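Local coordinates for actin-binding protein (Saccharomyces cerevisiae, PDB 1JO8) that binds actin filaments and recruits and activates the ARP2/3 complex on them, the part described here being its SH3 domain, through which it engages several partner proteins, at residues Asp8-Ala11 with Leu17-Val20; Glu29-Asp32 with Trp36-Glu39. One frame throughout, in Å; residues are numbered along the deposited sequence. Where two conformers were deposited one is given.

Contact 1 (Asp8-Ala11 with Leu17-Val20); sequences DYDA and LTFV
Tyr9 lies across Phe19 with its CB rather than its ring: the methylene sits over one face of the phenyl ring, 3.8 Å from the centroid in a CH-pi contact, displaced a little toward the rim where CZ and CE1 are nearest. Phe19 reaches beneath it because its CG is wedged between the backbone N and the carbonyl carbon (chi1 54°), the more hindered position for an aromatic side chain. The two rings themselves meet obliquely, planes 42° apart. Tyr9 extends instead past Leu17, whose carbonyl O lies in the ring plane at the edge, 3.2 Å from Tyr9 CD2; the tyrosine hydroxyl is hydrogen-bonded to Glu16 and the tyrosine ring meets Tyr53 edge-to-face. Two backbone bonds lock this pair: Tyr9 N to Phe19 O and Phe19 N to Tyr9 O, each 2.9 Å, make it an antiparallel hydrogen-bonded pair. A water bridges Phe19 O and Asp10 OD1. Farther along, Thr18 OG1 takes the N-H of Ala11 at 3.1 Å, and the methyl of Ala11 rests against the same oxygen. At the other end Asp8 runs alongside Val20, its OD1 3.3 Å from Val20 CB and hydrogen-bonded onward to Glu21 N. An alanine in place of Phe19 would remove the ring beneath Tyr9 CB and would probably leave a gap there, with the tyrosine less firmly placed. The pairing is that of the RT loop of an SH3 domain, whose two arms run antiparallel; in this family the tyrosine of its first arm commonly lines the peptide-binding groove.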
loop_
_atom_site.group_PDB
_atom_site.type_symbol
_atom_site.label_atom_id
_atom_site.label_comp_id
_atom_site.label_asym_id
_atom_site.label_seq_id
_atom_site.Cartn_x
_atom_site.Cartn_y
_atom_site.Cartn_z
ATOM N N ASP A 8 8.828 4.657 -2.509
ATOM C CA ASP A 8 8.699 3.435 -3.284
ATOM C C ASP A 8 8.773 2.240 -2.337
ATOM O O ASP A 8 9.567 2.266 -1.386
ATOM C CB ASP A 8 9.866 3.247 -4.277
ATOM C CG ASP A 8 9.951 4.265 -5.378
ATOM O OD1 ASP A 8 9.107 5.169 -5.508
ATOM O OD2 ASP A 8 10.914 4.184 -6.176
ATOM N N TYR A 9 8.001 1.193 -2.603
ATOM C CA TYR A 9 8.086 -0.048 -1.839
ATOM C C TYR A 9 8.197 -1.186 -2.820
ATOM O O TYR A 9 7.372 -1.315 -3.734
ATOM C CB TYR A 9 6.887 -0.302 -0.912
ATOM C CG TYR A 9 7.064 -1.615 -0.189
ATOM C CD1 TYR A 9 8.015 -1.738 0.807
ATOM C CD2 TYR A 9 6.373 -2.755 -0.559
ATOM C CE1 TYR A 9 8.270 -2.933 1.420
ATOM C CE2 TYR A 9 6.612 -3.964 0.069
ATOM C CZ TYR A 9 7.559 -4.048 1.039
ATOM O OH TYR A 9 7.861 -5.245 1.671
ATOM N N ASP A 10 9.239 -1.978 -2.642
ATOM C CA ASP A 10 9.454 -3.152 -3.468
ATOM C C ASP A 10 9.034 -4.409 -2.732
ATOM O O ASP A 10 9.558 -4.698 -1.650
ATOM C CB ASP A 10 10.934 -3.286 -3.813
ATOM C CG ASP A 10 11.419 -2.238 -4.784
ATOM O OD1 ASP A 10 10.628 -1.731 -5.586
ATOM O OD2 ASP A 10 12.622 -1.904 -4.831
ATOM N N ALA A 11 8.117 -5.171 -3.295
ATOM C CA ALA A 11 7.754 -6.425 -2.666
ATOM C C ALA A 11 8.960 -7.337 -2.533
ATOM O O ALA A 11 9.829 -7.376 -3.389
ATOM C CB ALA A 11 6.710 -7.143 -3.489
ATOM N N LEU A 17 2.424 -5.880 -2.006
ATOM C CA LEU A 17 2.340 -4.922 -3.107
ATOM C C LEU A 17 3.723 -4.407 -3.465
ATOM O O LEU A 17 4.664 -4.465 -2.670
ATOM C CB LEU A 17 1.519 -3.706 -2.690
ATOM C CG LEU A 17 0.040 -3.906 -2.400
ATOM C CD1 LEU A 17 -0.617 -2.628 -1.896
ATOM C CD2 LEU A 17 -0.629 -4.353 -3.656
ATOM N N THR A 18 3.817 -3.880 -4.666
ATOM C CA THR A 18 4.952 -3.115 -5.156
ATOM C C THR A 18 4.378 -1.798 -5.665
ATOM O O THR A 18 3.407 -1.810 -6.401
ATOM C CB THR A 18 5.655 -3.852 -6.307
ATOM O OG1 THR A 18 6.276 -5.024 -5.789
ATOM C CG2 THR A 18 6.760 -3.009 -6.955
ATOM N N PHE A 19 4.948 -0.667 -5.284
ATOM C CA PHE A 19 4.434 0.613 -5.721
ATOM C C PHE A 19 5.523 1.647 -5.678
ATOM O O PHE A 19 6.579 1.392 -5.119
ATOM C CB PHE A 19 3.206 1.031 -4.911
ATOM C CG PHE A 19 3.401 1.050 -3.414
ATOM C CD1 PHE A 19 4.081 2.077 -2.774
ATOM C CD2 PHE A 19 2.827 0.063 -2.636
ATOM C CE1 PHE A 19 4.195 2.101 -1.399
ATOM C CE2 PHE A 19 2.938 0.089 -1.259
ATOM C CZ PHE A 19 3.631 1.100 -0.648
ATOM N N VAL A 20 5.256 2.816 -6.258
ATOM C CA VAL A 20 6.206 3.917 -6.242
ATOM C C VAL A 20 5.585 5.122 -5.560
ATOM O O VAL A 20 4.368 5.216 -5.432
ATOM C CB VAL A 20 6.698 4.293 -7.661
ATOM C CG1 VAL A 20 7.546 3.163 -8.230
ATOM C CG2 VAL A 20 5.539 4.623 -8.572
HETATM O O HOH W 1 8.770 0.095 -6.398
#

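Contact 2 (Glu29-Asp32 with Trp36-Glu39); sequences EFVD and WLGE
With CG anti to the carbonyl carbon in both Phe30 and Trp36 (chi1 -64° and -63°), the two side chains leave their backbones side by side and point the same way. The phenyl ring turns its edge to the indole: Phe30 CD1 stands over one face, 3.4 Å from Trp36 CE2, and CE1 follows along the six-membered ring toward CZ2. The planes are 76° apart and the centroids 4.7 Å, a T-shaped (edge-to-face) pair in which the phenylalanine supplies the edge and the tryptophan the face. The indole's own edge is met from another direction by the backbone of Asp32, whose O lies in the ring plane 3.2 Å from Trp36 CD1. Ser51 and Phe49 also touch the indole. Here Glu29-Asp32 enters the n-Src loop of the SH3 fold, and Trp36 lies near the start of strand 35-40; in SH3 domains the first tryptophan of the adjacent Trp-Trp pair, here Trp35, is the usual peptide-binding one, and Trp36 is its neighbour in sequence. Beneath the rings the backbones of Glu29 and Leu37 form an antiparallel hydrogen-bonded pair. Glu29 N gives to Leu37 O at 2.8 Å and Leu37 N returns a bond to Glu29 O at 3.0 Å. Glu29 O is shared, for Val31 N also reaches it in a weak bond that closes an inverse gamma turn centred on Phe30, where the chain leaves the strand. The side chains of Glu29 and Leu37 run alongside each other on the other sheet face from Trp36, although both residues adopt alternative conformers and any meeting of their ends is doubtful; Val31 CG1 adds a looser apolar touch on Leu37 CB.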
loop_
_atom_site.group_PDB
_atom_site.type_symbol
_atom_site.label_atom_id
_atom_site.label_comp_id
_atom_site.label_asym_id
_atom_site.label_seq_id
_atom_site.Cartn_x
_atom_site.Cartn_y
_atom_site.Cartn_z
ATOM N N GLU A 29 -7.152 -1.979 4.657
ATOM C CA GLU A 29 -7.651 -2.786 5.747
ATOM C C GLU A 29 -6.533 -2.899 6.767
ATOM O O GLU A 29 -5.415 -3.300 6.444
ATOM C CB GLU A 29 -8.137 -4.144 5.216
ATOM C CG GLU A 29 -9.375 -3.915 4.336
ATOM C CD GLU A 29 -10.065 -5.149 3.750
ATOM O OE1 GLU A 29 -9.337 -6.088 3.393
ATOM O OE2 GLU A 29 -11.294 -5.153 3.531
ATOM N N PHE A 30 -6.832 -2.504 8.001
ATOM C CA PHE A 30 -5.831 -2.386 9.049
ATOM C C PHE A 30 -5.652 -3.739 9.723
ATOM O O PHE A 30 -5.965 -3.919 10.897
ATOM C CB PHE A 30 -6.259 -1.297 10.034
ATOM C CG PHE A 30 -6.313 0.075 9.403
ATOM C CD1 PHE A 30 -5.182 0.849 9.272
ATOM C CD2 PHE A 30 -7.491 0.559 8.909
ATOM C CE1 PHE A 30 -5.248 2.093 8.689
ATOM C CE2 PHE A 30 -7.561 1.828 8.311
ATOM C CZ PHE A 30 -6.426 2.576 8.202
ATOM N N VAL A 31 -5.065 -4.676 9.000
ATOM C CA VAL A 31 -4.967 -6.052 9.483
ATOM C C VAL A 31 -3.921 -6.250 10.558
ATOM O O VAL A 31 -4.010 -7.212 11.299
ATOM C CB VAL A 31 -4.698 -7.056 8.331
ATOM C CG1 VAL A 31 -5.876 -7.095 7.368
ATOM C CG2 VAL A 31 -3.411 -6.729 7.601
ATOM N N ASP A 32 -2.963 -5.342 10.667
ATOM C CA ASP A 32 -1.892 -5.418 11.649
ATOM C C ASP A 32 -1.447 -3.984 11.929
ATOM O O ASP A 32 -1.832 -3.077 11.207
ATOM C CB ASP A 32 -0.762 -6.278 11.077
ATOM C CG ASP A 32 0.408 -6.398 12.004
ATOM O OD1 ASP A 32 0.307 -7.185 12.980
ATOM O OD2 ASP A 32 1.466 -5.738 11.810
ATOM N N TRP A 36 -0.398 -3.342 6.486
ATOM C CA TRP A 36 -1.767 -3.148 6.090
ATOM C C TRP A 36 -1.985 -3.866 4.776
ATOM O O TRP A 36 -1.045 -4.177 4.058
ATOM C CB TRP A 36 -2.124 -1.679 5.940
ATOM C CG TRP A 36 -2.010 -0.887 7.218
ATOM C CD1 TRP A 36 -1.992 -1.386 8.484
ATOM C CD2 TRP A 36 -1.916 0.538 7.352
ATOM N NE1 TRP A 36 -1.902 -0.363 9.400
ATOM C CE2 TRP A 36 -1.847 0.827 8.733
ATOM C CE3 TRP A 36 -1.872 1.592 6.453
ATOM C CZ2 TRP A 36 -1.753 2.117 9.222
ATOM C CZ3 TRP A 36 -1.793 2.888 6.960
ATOM C CH2 TRP A 36 -1.723 3.127 8.323
ATOM N N LEU A 37 -3.241 -4.139 4.484
ATOM C CA LEU A 37 -3.642 -4.713 3.225
ATOM C C LEU A 37 -4.300 -3.613 2.380
ATOM O O LEU A 37 -5.088 -2.829 2.912
ATOM C CB LEU A 37 -4.657 -5.792 3.477
ATOM C CG LEU A 37 -5.269 -6.625 2.378
ATOM C CD1 LEU A 37 -4.312 -7.275 1.435
ATOM C CD2 LEU A 37 -6.309 -7.583 2.934
ATOM N N GLY A 38 -4.014 -3.574 1.092
ATOM C CA GLY A 38 -4.677 -2.616 0.241
ATOM C C GLY A 38 -4.626 -3.027 -1.211
ATOM O O GLY A 38 -4.075 -4.076 -1.555
ATOM N N GLU A 39 -5.190 -2.172 -2.044
ATOM C CA GLU A 39 -5.305 -2.394 -3.470
ATOM C C GLU A 39 -4.697 -1.215 -4.212
ATOM O O GLU A 39 -4.970 -0.063 -3.892
ATOM C CB GLU A 39 -6.775 -2.527 -3.829
ATOM C CG GLU A 39 -7.054 -2.573 -5.319
ATOM C CD GLU A 39 -8.534 -2.571 -5.678
ATOM O OE1 GLU A 39 -9.353 -2.841 -4.770
ATOM O OE2 GLU A 39 -8.854 -2.359 -6.879
#

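How the contacts relate
Read from the N terminus, the chain leaves strand 3-5 and folds back at once: contact 1 closes the loop between 8-11 and 17-20, clamping its two arms together before strand 24-29 begins. That strand then runs out at Glu29, and contact 2 closes the next and shorter loop, joining its end to strand 35-40. The two closures therefore follow in series, neither nested nor crossed, and lie on opposite sides of the chain's centre, their own centres about 15 Å apart. They nevertheless meet: Leu17 CD1 packs 3.8 Å from Gly38 O, so the arm ending the first loop rests against the strand that the second hairpin ties into the sheet.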